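Local coordinates for protein PfEMP1 variant 1 of strain MC (PDB 5LGD) that probably binds a receptor on the surface of host cells, this chain being a Duffy-binding-like (DBL) domain piece of a much longer malaria parasite protein, at residues K3-S6 with Y7-F11; W14-D17 with M18-S22; F52-W55 with V56-K60; D105-E108 with I109-E113; D146-L149 with Q150-K154. All coordinates share one frame; numbering follows the deposited sequence. Where two conformers were deposited one is given.

Contact 1: residues K3-S6 with Y7-F11; sequences KIMS and YNAFF
Lys3 lays its aliphatic stem across one face of the Phe10 ring. CG sits 3.7 Å from the ring centroid of Phe10 and 18° off the ring normal, a CH-pi contact displaced from the centre toward the rim. The chain then turns at chi2 (96°), and this bend carries it off Phe10 and along Tyr7, where Lys3 CD lies 3.7 Å from Tyr7 CD1 at the ring edge, close to its plane. The other approaches to Phe10 differ. Met5 CE reaches its edge, in plane, 3.8 Å from Phe10 CD1, whereas Ile4 CD1 comes in at a slant, 3.9 Å from Phe10 CE1. The backbone geometry brings the two segments together. Ser6 is the N-cap of helix 7-29: its OG accepts from Ala9 N at 3.1 Å with an N-H...O angle of 162°, while Ser6 O takes the first-turn bond from Phe10 N at 2.8 Å. Met5, just before the cap, and Phe10, four residues after it, thus form a hydrophobic staple across the helix start, to which Met5 CG adds a contact of 3.8 Å with Ala9 CB. Beyond the two segments, helix 45-70 backs this face: Tyr7 OH is hydrogen-bonded to Ile66 O, the Tyr7 ring meets His69 edge-to-face, and Phe10 packs on Ile66. The neighbouring Phe11 plays no part in the capping, but its ring meets an aromatic side chain of another protein in the assembly edge-to-face.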
# COMPACT_ATOMS: atom_id res chain seq x y z
N LYS B 3 31.99 -0.18 -7.40
CA LYS B 3 32.68 -1.00 -8.38
C LYS B 3 32.76 -0.22 -9.67
O LYS B 3 32.39 0.96 -9.66
CB LYS B 3 32.07 -2.39 -8.51
CG LYS B 3 32.40 -3.29 -7.32
CD LYS B 3 31.29 -3.28 -6.31
CE LYS B 3 31.72 -3.91 -5.03
NZ LYS B 3 31.27 -3.05 -3.92
N ILE B 4 33.30 -0.80 -10.76
CA ILE B 4 33.47 -0.05 -12.03
C ILE B 4 32.13 0.68 -12.43
O ILE B 4 32.16 1.79 -12.99
CB ILE B 4 34.10 -0.93 -13.17
CG1 ILE B 4 35.27 -1.82 -12.65
CG2 ILE B 4 34.57 -0.06 -14.34
CD1 ILE B 4 35.11 -3.31 -12.86
N MET B 5 31.00 0.07 -12.04
CA MET B 5 29.62 0.46 -12.29
C MET B 5 28.84 0.39 -10.97
O MET B 5 29.46 0.31 -9.90
CB MET B 5 29.02 -0.53 -13.31
CG MET B 5 29.22 -1.99 -12.94
SD MET B 5 29.55 -3.10 -14.36
CE MET B 5 31.29 -3.34 -14.14
N SER B 6 27.48 0.41 -11.03
CA SER B 6 26.63 0.27 -9.83
C SER B 6 26.86 -1.13 -9.26
O SER B 6 27.21 -2.04 -10.01
CB SER B 6 25.16 0.47 -10.18
OG SER B 6 24.53 -0.68 -10.74
N TYR B 7 26.68 -1.30 -7.93
CA TYR B 7 26.85 -2.60 -7.29
C TYR B 7 25.95 -3.67 -7.95
O TYR B 7 26.47 -4.69 -8.39
CB TYR B 7 26.71 -2.55 -5.75
CG TYR B 7 26.87 -3.91 -5.10
CD1 TYR B 7 28.10 -4.56 -5.07
CD2 TYR B 7 25.77 -4.58 -4.58
CE1 TYR B 7 28.24 -5.83 -4.52
CE2 TYR B 7 25.89 -5.84 -4.01
CZ TYR B 7 27.12 -6.47 -3.99
OH TYR B 7 27.20 -7.74 -3.46
N ASN B 8 24.65 -3.37 -8.15
CA ASN B 8 23.70 -4.27 -8.81
C ASN B 8 24.21 -4.71 -10.18
O ASN B 8 24.32 -5.90 -10.42
CB ASN B 8 22.29 -3.65 -8.89
CG ASN B 8 21.24 -4.59 -9.46
OD1 ASN B 8 20.91 -4.57 -10.67
ND2 ASN B 8 20.68 -5.45 -8.61
N ALA B 9 24.63 -3.76 -11.03
CA ALA B 9 25.20 -4.03 -12.36
C ALA B 9 26.45 -4.90 -12.28
O ALA B 9 26.58 -5.87 -13.03
CB ALA B 9 25.54 -2.72 -13.06
N PHE B 10 27.38 -4.55 -11.34
CA PHE B 10 28.62 -5.29 -11.16
C PHE B 10 28.37 -6.72 -10.72
O PHE B 10 28.96 -7.65 -11.29
CB PHE B 10 29.56 -4.57 -10.19
CG PHE B 10 30.86 -5.30 -10.01
CD1 PHE B 10 31.90 -5.15 -10.91
CD2 PHE B 10 31.04 -6.18 -8.94
CE1 PHE B 10 33.08 -5.87 -10.76
CE2 PHE B 10 32.23 -6.87 -8.77
CZ PHE B 10 33.23 -6.74 -9.70
N PHE B 11 27.52 -6.89 -9.70
CA PHE B 11 27.13 -8.17 -9.11
C PHE B 11 26.75 -9.22 -10.19
O PHE B 11 27.29 -10.33 -10.20
CB PHE B 11 25.98 -7.97 -8.09
CG PHE B 11 25.51 -9.23 -7.39
CD1 PHE B 11 24.63 -10.10 -8.01
CD2 PHE B 11 26.00 -9.56 -6.13
CE1 PHE B 11 24.23 -11.29 -7.38
CE2 PHE B 11 25.56 -10.72 -5.48
CZ PHE B 11 24.71 -11.59 -6.12

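Contact 2: residues W14-D17 with M18-S22; sequences WVHD and MLIDS
Met18 and Trp14 make the tightly packed end of this contact. Met18 CG lies 3.7 Å from Trp14 CZ3, laid against the indole by an unusual chi1 of 96° in Met18, and Met18 CB stands over the same indole toward its rim; the sulfur is farther off, with SD of Met18 5.5 Å from the centroid of the six-membered ring of Trp14 in an oblique Met-aromatic contact. Two residues on, round the helix, Ile20 CG1 covers a face of the His16 imidazole, 4.0 Å from its centroid and 22° off the normal. His16 is held at both nitrogens: ND1 donates almost in its own ring plane to Asp17 OD1 at 2.9 Å, and NE2 is hydrogen-bonded to Glu108. These pairs belong to helix 7-29, which runs through the middle of the helical DBL domain with neighbours on several sides. Trp14 and Met18 touch Ile145 of helix 144-162, Val15 and Leu19 reach helix 92-103, and Ile20 packs on helix 106-118. Val15 and Leu19 themselves lie side by side, with Val15 CG1 4.1 Å from Leu19 CD1. The looser, partly exposed side carries Asp17 and Asp21, the latter packing on Trp55 of helix 45-70. Their backbones are joined by the bond from Asp21 N to Asp17 O (2.9 Å), but the carboxylates stay apart, OD2 of Asp17 being 6.5 Å from OD2 of Asp21.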
# COMPACT_ATOMS: atom_id res chain seq x y z
N TRP B 14 29.64 -10.04 -12.80
CA TRP B 14 30.67 -10.90 -12.21
C TRP B 14 30.18 -12.35 -12.19
O TRP B 14 30.92 -13.24 -12.62
CB TRP B 14 31.05 -10.41 -10.80
CG TRP B 14 32.15 -11.22 -10.18
CD1 TRP B 14 33.47 -10.91 -10.12
CD2 TRP B 14 32.01 -12.49 -9.50
NE1 TRP B 14 34.17 -11.90 -9.48
CE2 TRP B 14 33.30 -12.90 -9.11
CE3 TRP B 14 30.92 -13.32 -9.20
CZ2 TRP B 14 33.53 -14.11 -8.46
CZ3 TRP B 14 31.16 -14.53 -8.55
CH2 TRP B 14 32.45 -14.90 -8.18
N VAL B 15 28.95 -12.56 -11.70
CA VAL B 15 28.26 -13.86 -11.64
C VAL B 15 28.20 -14.47 -13.06
O VAL B 15 28.62 -15.62 -13.27
CB VAL B 15 26.86 -13.71 -10.98
CG1 VAL B 15 25.97 -14.93 -11.26
CG2 VAL B 15 26.99 -13.49 -9.48
N HIS B 16 27.72 -13.69 -14.04
CA HIS B 16 27.65 -14.12 -15.43
C HIS B 16 29.04 -14.53 -15.99
O HIS B 16 29.19 -15.63 -16.54
CB HIS B 16 27.03 -12.99 -16.28
CG HIS B 16 27.12 -13.25 -17.75
ND1 HIS B 16 28.17 -12.74 -18.49
CD2 HIS B 16 26.31 -13.96 -18.55
CE1 HIS B 16 27.96 -13.16 -19.72
NE2 HIS B 16 26.85 -13.88 -19.81
N ASP B 17 30.02 -13.62 -15.89
CA ASP B 17 31.38 -13.86 -16.38
C ASP B 17 32.08 -15.03 -15.66
O ASP B 17 32.85 -15.74 -16.30
CB ASP B 17 32.23 -12.58 -16.27
CG ASP B 17 31.73 -11.39 -17.08
OD1 ASP B 17 30.72 -11.54 -17.82
OD2 ASP B 17 32.32 -10.31 -16.96
N MET B 18 31.81 -15.26 -14.35
CA MET B 18 32.47 -16.39 -13.71
C MET B 18 31.86 -17.72 -14.24
O MET B 18 32.61 -18.65 -14.55
CB MET B 18 32.56 -16.26 -12.18
CG MET B 18 31.47 -16.93 -11.40
SD MET B 18 31.87 -18.66 -11.12
CE MET B 18 30.53 -19.10 -10.16
N LEU B 19 30.53 -17.75 -14.46
CA LEU B 19 29.82 -18.94 -14.98
C LEU B 19 30.29 -19.28 -16.37
O LEU B 19 30.47 -20.47 -16.69
CB LEU B 19 28.30 -18.71 -14.95
CG LEU B 19 27.68 -18.65 -13.53
CD1 LEU B 19 26.20 -18.34 -13.59
CD2 LEU B 19 27.88 -19.94 -12.79
N ILE B 20 30.56 -18.23 -17.16
CA ILE B 20 31.04 -18.29 -18.53
C ILE B 20 32.49 -18.78 -18.54
O ILE B 20 32.83 -19.65 -19.33
CB ILE B 20 30.78 -16.94 -19.30
CG1 ILE B 20 29.26 -16.74 -19.61
CG2 ILE B 20 31.57 -16.83 -20.60
CD1 ILE B 20 28.48 -17.89 -20.06
N ASP B 21 33.31 -18.27 -17.65
CA ASP B 21 34.71 -18.68 -17.51
C ASP B 21 34.78 -20.15 -17.10
O ASP B 21 35.55 -20.92 -17.68
CB ASP B 21 35.43 -17.78 -16.51
CG ASP B 21 35.72 -16.37 -16.96
OD1 ASP B 21 35.68 -16.11 -18.18
OD2 ASP B 21 36.05 -15.53 -16.10
N SER B 22 33.90 -20.58 -16.19
CA SER B 22 33.83 -21.98 -15.76
C SER B 22 33.57 -22.90 -16.99
O SER B 22 34.27 -23.90 -17.17
CB SER B 22 32.78 -22.15 -14.67
OG SER B 22 32.83 -23.44 -14.09

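Contact 3: residues F52-W55 with V56-K60; sequences FQKW and VEQKK
Helix 45-70 is one of the long helices of the DBL domain, and within residues 52-60 the i to i+4 pair Trp55 and Lys59 overlaps strongly. Lys59 CG stands over the five-membered ring of Trp55, 3.6 Å from the centroid and 16° off the normal. Bends at chi2 (-95°) and at chi3 keep the lysine chain against the indole, so that CD comes within 3.5 Å of Trp55 NE1, a buried nitrogen with no polar partner in the model. The lysine's charged end goes on to a salt bridge with Glu62. On the inner side, Val56 CG2 touches two rings: it lies above the Phe52 face, 4.1 Å from CE1 of Phe52, and is 3.9 Å from CE3 of Trp55. Trp25 meets Trp55 edge-to-face. The outer side is polar. Water 1 donates to Lys54 O at 2.7 Å and to Gln58 OE1 at 3.2 Å, tying a backbone carbonyl to the side chain four residues later. Aromatic and branched residues inward, with Lys54, Gln58 and water outward, give the pattern of an amphipathic helix in a helical bundle.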
# COMPACT_ATOMS: atom_id res chain seq x y z
N PHE B 52 43.72 -23.37 -13.72
CA PHE B 52 42.33 -23.58 -13.37
C PHE B 52 42.20 -23.55 -11.82
O PHE B 52 41.34 -22.85 -11.32
CB PHE B 52 41.79 -24.88 -13.97
CG PHE B 52 40.39 -25.24 -13.53
CD1 PHE B 52 39.34 -24.34 -13.69
CD2 PHE B 52 40.11 -26.50 -13.00
CE1 PHE B 52 38.05 -24.67 -13.27
CE2 PHE B 52 38.82 -26.83 -12.59
CZ PHE B 52 37.80 -25.91 -12.72
N GLN B 53 43.11 -24.23 -11.09
CA GLN B 53 43.13 -24.20 -9.61
C GLN B 53 43.31 -22.76 -9.09
O GLN B 53 42.64 -22.38 -8.13
CB GLN B 53 44.23 -25.12 -9.04
CG GLN B 53 44.17 -25.22 -7.51
CD GLN B 53 44.97 -26.37 -6.99
OE1 GLN B 53 46.21 -26.35 -7.00
NE2 GLN B 53 44.28 -27.39 -6.49
N LYS B 54 44.21 -21.98 -9.73
CA LYS B 54 44.49 -20.58 -9.40
C LYS B 54 43.22 -19.75 -9.56
O LYS B 54 42.85 -19.02 -8.63
CB LYS B 54 45.59 -20.02 -10.33
CG LYS B 54 46.40 -18.87 -9.75
CD LYS B 54 47.07 -18.04 -10.84
CE LYS B 54 48.10 -17.08 -10.27
NZ LYS B 54 48.73 -16.26 -11.33
N TRP B 55 42.55 -19.87 -10.74
CA TRP B 55 41.32 -19.18 -11.06
C TRP B 55 40.28 -19.40 -9.99
O TRP B 55 39.66 -18.43 -9.59
CB TRP B 55 40.78 -19.67 -12.42
CG TRP B 55 39.46 -19.08 -12.82
CD1 TRP B 55 39.23 -17.85 -13.37
CD2 TRP B 55 38.19 -19.73 -12.75
NE1 TRP B 55 37.90 -17.70 -13.66
CE2 TRP B 55 37.23 -18.85 -13.31
CE3 TRP B 55 37.75 -20.98 -12.27
CZ2 TRP B 55 35.87 -19.16 -13.38
CZ3 TRP B 55 36.41 -21.30 -12.38
CH2 TRP B 55 35.49 -20.40 -12.92
N VAL B 56 40.07 -20.67 -9.52
CA VAL B 56 39.09 -21.02 -8.48
C VAL B 56 39.34 -20.21 -7.20
O VAL B 56 38.40 -19.62 -6.68
CB VAL B 56 38.98 -22.55 -8.17
CG1 VAL B 56 37.79 -22.85 -7.27
CG2 VAL B 56 38.91 -23.39 -9.43
N GLU B 57 40.61 -20.12 -6.75
CA GLU B 57 40.98 -19.35 -5.56
C GLU B 57 40.76 -17.84 -5.76
O GLU B 57 40.21 -17.21 -4.86
CB GLU B 57 42.39 -19.68 -5.05
CG GLU B 57 42.41 -20.39 -3.71
CD GLU B 57 41.68 -19.70 -2.56
OE1 GLU B 57 42.11 -18.60 -2.16
OE2 GLU B 57 40.68 -20.27 -2.07
N GLN B 58 41.10 -17.30 -6.95
CA GLN B 58 40.85 -15.89 -7.33
C GLN B 58 39.35 -15.56 -7.28
O GLN B 58 38.98 -14.49 -6.77
CB GLN B 58 41.36 -15.59 -8.76
CG GLN B 58 42.57 -14.66 -8.81
CD GLN B 58 43.74 -15.25 -9.60
OE1 GLN B 58 44.83 -15.47 -9.06
NE2 GLN B 58 43.54 -15.49 -10.89
N LYS B 59 38.49 -16.46 -7.81
CA LYS B 59 37.04 -16.24 -7.81
C LYS B 59 36.45 -16.40 -6.41
O LYS B 59 35.58 -15.62 -6.05
CB LYS B 59 36.30 -17.09 -8.86
CG LYS B 59 36.90 -17.01 -10.28
CD LYS B 59 36.21 -15.97 -11.17
CE LYS B 59 36.99 -14.68 -11.24
NZ LYS B 59 36.17 -13.56 -11.80
N LYS B 60 36.97 -17.36 -5.60
CA LYS B 60 36.56 -17.57 -4.20
C LYS B 60 36.80 -16.31 -3.35
O LYS B 60 35.95 -15.95 -2.52
CB LYS B 60 37.33 -18.76 -3.58
CG LYS B 60 36.69 -20.12 -3.90
CD LYS B 60 37.37 -21.32 -3.22
CE LYS B 60 37.49 -21.25 -1.71
NZ LYS B 60 36.18 -21.17 -1.01
O HOH W 1 44.26 -17.66 -6.74

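Contact 4: residues D105-E108 with I109-E113; sequences DANE and IKRIE
The amide of Asn107 meets the extended Lys110 chain obliquely, OD1 of Asn107 lying 3.8 Å from CD of Lys110. Of the other flat groups, the Asp105 carboxylate is approached from above its plane: Glu108 N donates to Asp105 OD1 at 3.2 Å from a direction 71° out of that plane. A weaker bond, 3.4 Å long, runs from Asn107 N to the same OD1. The Arg111 guanidinium turns back toward the first turn, NH1 3.3 Å from CA of Glu108, presenting neither a face nor an edge squarely; because this side chain was deposited in two conformers, its exact placing is doubtful, and in the given one it lies near the carboxylates of Asp105 and Glu108 and touches neither. Asp105 is accordingly the N-cap of helix 106-118, and its OD1 takes up two backbone N-H groups of the first turn. The polar tips of Asn107 and Lys110 are joined through water 2, which donates to Asn107 OD1 at 2.9 Å and accepts from Lys110 NZ at 2.9 Å. A glycerol, probably from the crystallisation liquor, is hydrogen-bonded to Asp105 OD2 and Asn107 ND2. The buried side is quite different. Glu108, its CG swung away from the backbone N (chi1 164°), runs beside Ile112, Glu108 CG lying 3.8 Å from Ile112 CD1, and sends its carboxylate on to His16. Ile109 and Ile112 pack on helix 92-103. The negative charge of the Asp105 cap, at the amino end of the helix, would probably be favoured by the helix dipole.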
# COMPACT_ATOMS: atom_id res chain seq x y z
N ASP B 105 20.62 -14.30 -24.00
CA ASP B 105 21.23 -15.43 -24.69
C ASP B 105 20.81 -16.75 -24.07
O ASP B 105 21.39 -17.18 -23.07
CB ASP B 105 22.76 -15.24 -24.69
CG ASP B 105 23.59 -16.20 -25.52
OD1 ASP B 105 23.05 -17.23 -25.98
OD2 ASP B 105 24.81 -15.96 -25.66
N ALA B 106 19.80 -17.40 -24.66
CA ALA B 106 19.22 -18.66 -24.20
C ALA B 106 20.20 -19.83 -24.21
O ALA B 106 20.11 -20.73 -23.37
CB ALA B 106 17.98 -19.00 -25.02
N ASN B 107 21.11 -19.84 -25.17
CA ASN B 107 22.09 -20.91 -25.31
C ASN B 107 23.14 -20.85 -24.26
O ASN B 107 23.63 -21.88 -23.81
CB ASN B 107 22.70 -20.92 -26.68
CG ASN B 107 23.35 -22.22 -26.98
OD1 ASN B 107 22.71 -23.27 -27.07
ND2 ASN B 107 24.64 -22.21 -27.02
N GLU B 108 23.50 -19.63 -23.87
CA GLU B 108 24.41 -19.39 -22.78
C GLU B 108 23.73 -19.99 -21.50
O GLU B 108 24.41 -20.65 -20.72
CB GLU B 108 24.67 -17.88 -22.69
CG GLU B 108 25.29 -17.39 -21.41
CD GLU B 108 25.51 -15.90 -21.48
OE1 GLU B 108 26.56 -15.49 -22.03
OE2 GLU B 108 24.64 -15.14 -20.99
N ILE B 109 22.39 -19.86 -21.37
CA ILE B 109 21.64 -20.40 -20.23
C ILE B 109 21.69 -21.93 -20.26
O ILE B 109 22.03 -22.53 -19.25
CB ILE B 109 20.20 -19.84 -20.13
CG1 ILE B 109 20.21 -18.32 -19.91
CG2 ILE B 109 19.33 -20.58 -19.08
CD1 ILE B 109 20.80 -17.83 -18.63
N LYS B 110 21.48 -22.54 -21.44
CA LYS B 110 21.57 -24.00 -21.63
C LYS B 110 22.91 -24.56 -21.08
O LYS B 110 22.90 -25.55 -20.35
CB LYS B 110 21.43 -24.35 -23.13
CG LYS B 110 21.21 -25.83 -23.44
CD LYS B 110 21.04 -26.00 -24.94
CE LYS B 110 20.49 -27.34 -25.31
NZ LYS B 110 20.16 -27.40 -26.75
N ARG B 111 24.05 -23.92 -21.47
CA ARG B 111 25.42 -24.28 -21.08
C ARG B 111 25.61 -24.16 -19.55
O ARG B 111 26.24 -25.03 -18.93
CB ARG B 111 26.49 -23.39 -21.80
CG ARG B 111 26.47 -23.39 -23.34
CD ARG B 111 27.77 -23.00 -24.08
NE ARG B 111 28.65 -22.02 -23.43
CZ ARG B 111 28.48 -20.70 -23.44
NH1 ARG B 111 27.42 -20.17 -24.01
NH2 ARG B 111 29.34 -19.91 -22.82
N ILE B 112 25.08 -23.06 -18.95
CA ILE B 112 25.19 -22.78 -17.51
C ILE B 112 24.40 -23.87 -16.74
O ILE B 112 24.96 -24.51 -15.85
CB ILE B 112 24.74 -21.34 -17.17
CG1 ILE B 112 25.68 -20.31 -17.86
CG2 ILE B 112 24.73 -21.15 -15.63
CD1 ILE B 112 25.27 -18.83 -17.86
N GLU B 113 23.12 -24.10 -17.14
CA GLU B 113 22.23 -25.11 -16.58
C GLU B 113 22.92 -26.49 -16.59
O GLU B 113 22.93 -27.15 -15.55
CB GLU B 113 20.91 -25.12 -17.37
CG GLU B 113 19.71 -25.69 -16.64
CD GLU B 113 18.40 -25.63 -17.39
OE1 GLU B 113 18.41 -25.48 -18.64
OE2 GLU B 113 17.34 -25.75 -16.73
O HOH W 2 20.93 -25.19 -28.40

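Contact 5: residues D146-L149 with Q150-K154; sequences DKLL and QHEQK
Gln150 folds its side chain back over the carbonyl of Asp146, one turn earlier. Its amide carbon CD lies 3.3 Å from Asp146 O, and with chi1 at -96° and a further bend at chi2 the amide oxygen is brought 3.8 Å from Lys147 CA. The same carbonyl accepts the backbone bond from Gln150 N at 2.9 Å, so the glutamine amide packs against an oxygen that already has a helical donor. Leu149 and Leu148 are the other two residues most covered here. Leu149 contributes chiefly through its backbone: its carbonyl accepts from Gln153 N at 3.1 Å, and Gln153 CB lies 3.6 Å from the same Leu149 O. Leu148 turns its branched end toward helix 7-29, where it packs on Met18 and Leu19, and its CG keeps 4.3 Å from Glu152 CG, a loose approach. Closer is Glu152 CG to Leu148 O, 3.2 Å; that oxygen accepts from Glu152 N in the carbonyl plane. The carboxylates of Asp146 and Glu152, six residues apart, find partners on other helices. Asp146 makes a salt bridge to Lys67 and accepts from Trp63 NE1; Glu152 pairs with Arg26 and with the hydroxyl of Ser22. Within the helix, then, attraction rests mainly on backbone hydrogen bonds and close van der Waals packing, while the buried negative charges are compensated between helices, which probably favours their ionised form.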
# COMPACT_ATOMS: atom_id res chain seq x y z
N ASP B 146 28.92 -20.36 -4.20
CA ASP B 146 29.78 -21.02 -3.22
C ASP B 146 29.84 -22.56 -3.47
O ASP B 146 30.93 -23.12 -3.54
CB ASP B 146 29.28 -20.71 -1.81
CG ASP B 146 29.32 -19.23 -1.47
OD1 ASP B 146 30.43 -18.71 -1.21
OD2 ASP B 146 28.23 -18.61 -1.35
N LYS B 147 28.67 -23.20 -3.69
CA LYS B 147 28.57 -24.63 -4.01
C LYS B 147 29.38 -24.94 -5.27
O LYS B 147 30.17 -25.89 -5.27
CB LYS B 147 27.10 -25.03 -4.24
CG LYS B 147 26.31 -25.34 -2.97
CD LYS B 147 25.94 -26.83 -2.88
CE LYS B 147 24.87 -27.29 -3.86
NZ LYS B 147 24.84 -28.78 -3.98
N LEU B 148 29.22 -24.08 -6.32
CA LEU B 148 29.96 -24.20 -7.58
C LEU B 148 31.44 -24.01 -7.41
O LEU B 148 32.20 -24.85 -7.90
CB LEU B 148 29.42 -23.29 -8.70
CG LEU B 148 30.11 -23.50 -10.04
CD1 LEU B 148 29.77 -24.85 -10.63
CD2 LEU B 148 29.79 -22.42 -10.98
N LEU B 149 31.87 -22.94 -6.69
CA LEU B 149 33.30 -22.73 -6.43
C LEU B 149 33.92 -23.89 -5.61
O LEU B 149 35.08 -24.22 -5.83
CB LEU B 149 33.60 -21.36 -5.82
CG LEU B 149 33.42 -20.15 -6.76
CD1 LEU B 149 33.57 -18.84 -6.00
CD2 LEU B 149 34.39 -20.21 -7.98
N GLN B 150 33.12 -24.55 -4.75
CA GLN B 150 33.56 -25.72 -3.97
C GLN B 150 33.77 -26.90 -4.94
O GLN B 150 34.80 -27.57 -4.90
CB GLN B 150 32.51 -26.08 -2.90
CG GLN B 150 32.82 -25.49 -1.52
CD GLN B 150 31.67 -24.82 -0.81
OE1 GLN B 150 30.53 -25.30 -0.78
NE2 GLN B 150 31.98 -23.72 -0.13
N HIS B 151 32.79 -27.10 -5.86
CA HIS B 151 32.83 -28.14 -6.90
C HIS B 151 34.07 -27.95 -7.79
O HIS B 151 34.74 -28.93 -8.13
CB HIS B 151 31.55 -28.13 -7.74
CG HIS B 151 31.62 -29.00 -8.96
ND1 HIS B 151 31.30 -30.35 -8.89
CD2 HIS B 151 32.03 -28.70 -10.21
CE1 HIS B 151 31.50 -30.81 -10.11
NE2 HIS B 151 31.93 -29.86 -10.94
N GLU B 152 34.37 -26.69 -8.13
CA GLU B 152 35.50 -26.30 -8.97
C GLU B 152 36.82 -26.65 -8.31
O GLU B 152 37.74 -27.09 -8.99
CB GLU B 152 35.41 -24.81 -9.35
CG GLU B 152 34.27 -24.47 -10.30
CD GLU B 152 34.31 -25.14 -11.66
OE1 GLU B 152 34.81 -24.50 -12.62
OE2 GLU B 152 33.75 -26.26 -11.81
N GLN B 153 36.90 -26.47 -6.99
CA GLN B 153 38.07 -26.79 -6.18
C GLN B 153 38.35 -28.30 -6.21
O GLN B 153 39.51 -28.70 -6.22
CB GLN B 153 37.87 -26.30 -4.75
CG GLN B 153 39.16 -26.20 -3.93
CD GLN B 153 39.99 -25.00 -4.32
OE1 GLN B 153 39.70 -23.86 -3.92
NE2 GLN B 153 41.05 -25.23 -5.10
N LYS B 154 37.28 -29.13 -6.23
CA LYS B 154 37.34 -30.59 -6.29
C LYS B 154 37.72 -31.07 -7.67
O LYS B 154 38.44 -32.05 -7.76
CB LYS B 154 36.03 -31.24 -5.81
CG LYS B 154 35.86 -31.18 -4.29
CD LYS B 154 34.40 -31.05 -3.87
CE LYS B 154 34.26 -30.72 -2.40
NZ LYS B 154 32.84 -30.64 -1.96

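In the fold
Contact 2 is the buried middle and contact 1 the surface start of the same helix 7-29; their centres lie 15 Å apart. Contacts 3, 4 and 5 are partly buried, each on a different helix, and each touches contact 2: Asp21 CB meets Trp55 CZ2 at 3.5 Å, Ile20 CD1 meets Glu108 CG at 3.5 Å, and Met18 CE meets Leu148 CD2 at 3.5 Å. Contacts 3 and 5 also touch each other, whereas contacts 3 and 4 lie on opposite sides of the chain's centre. Contacts 1 and 4 lie at helix starts and are capped, by serine and by aspartate; ring faces are used in contacts 1, 2 and 3, and contact 5 relies on backbone hydrogen bonds and packing against carbonyls.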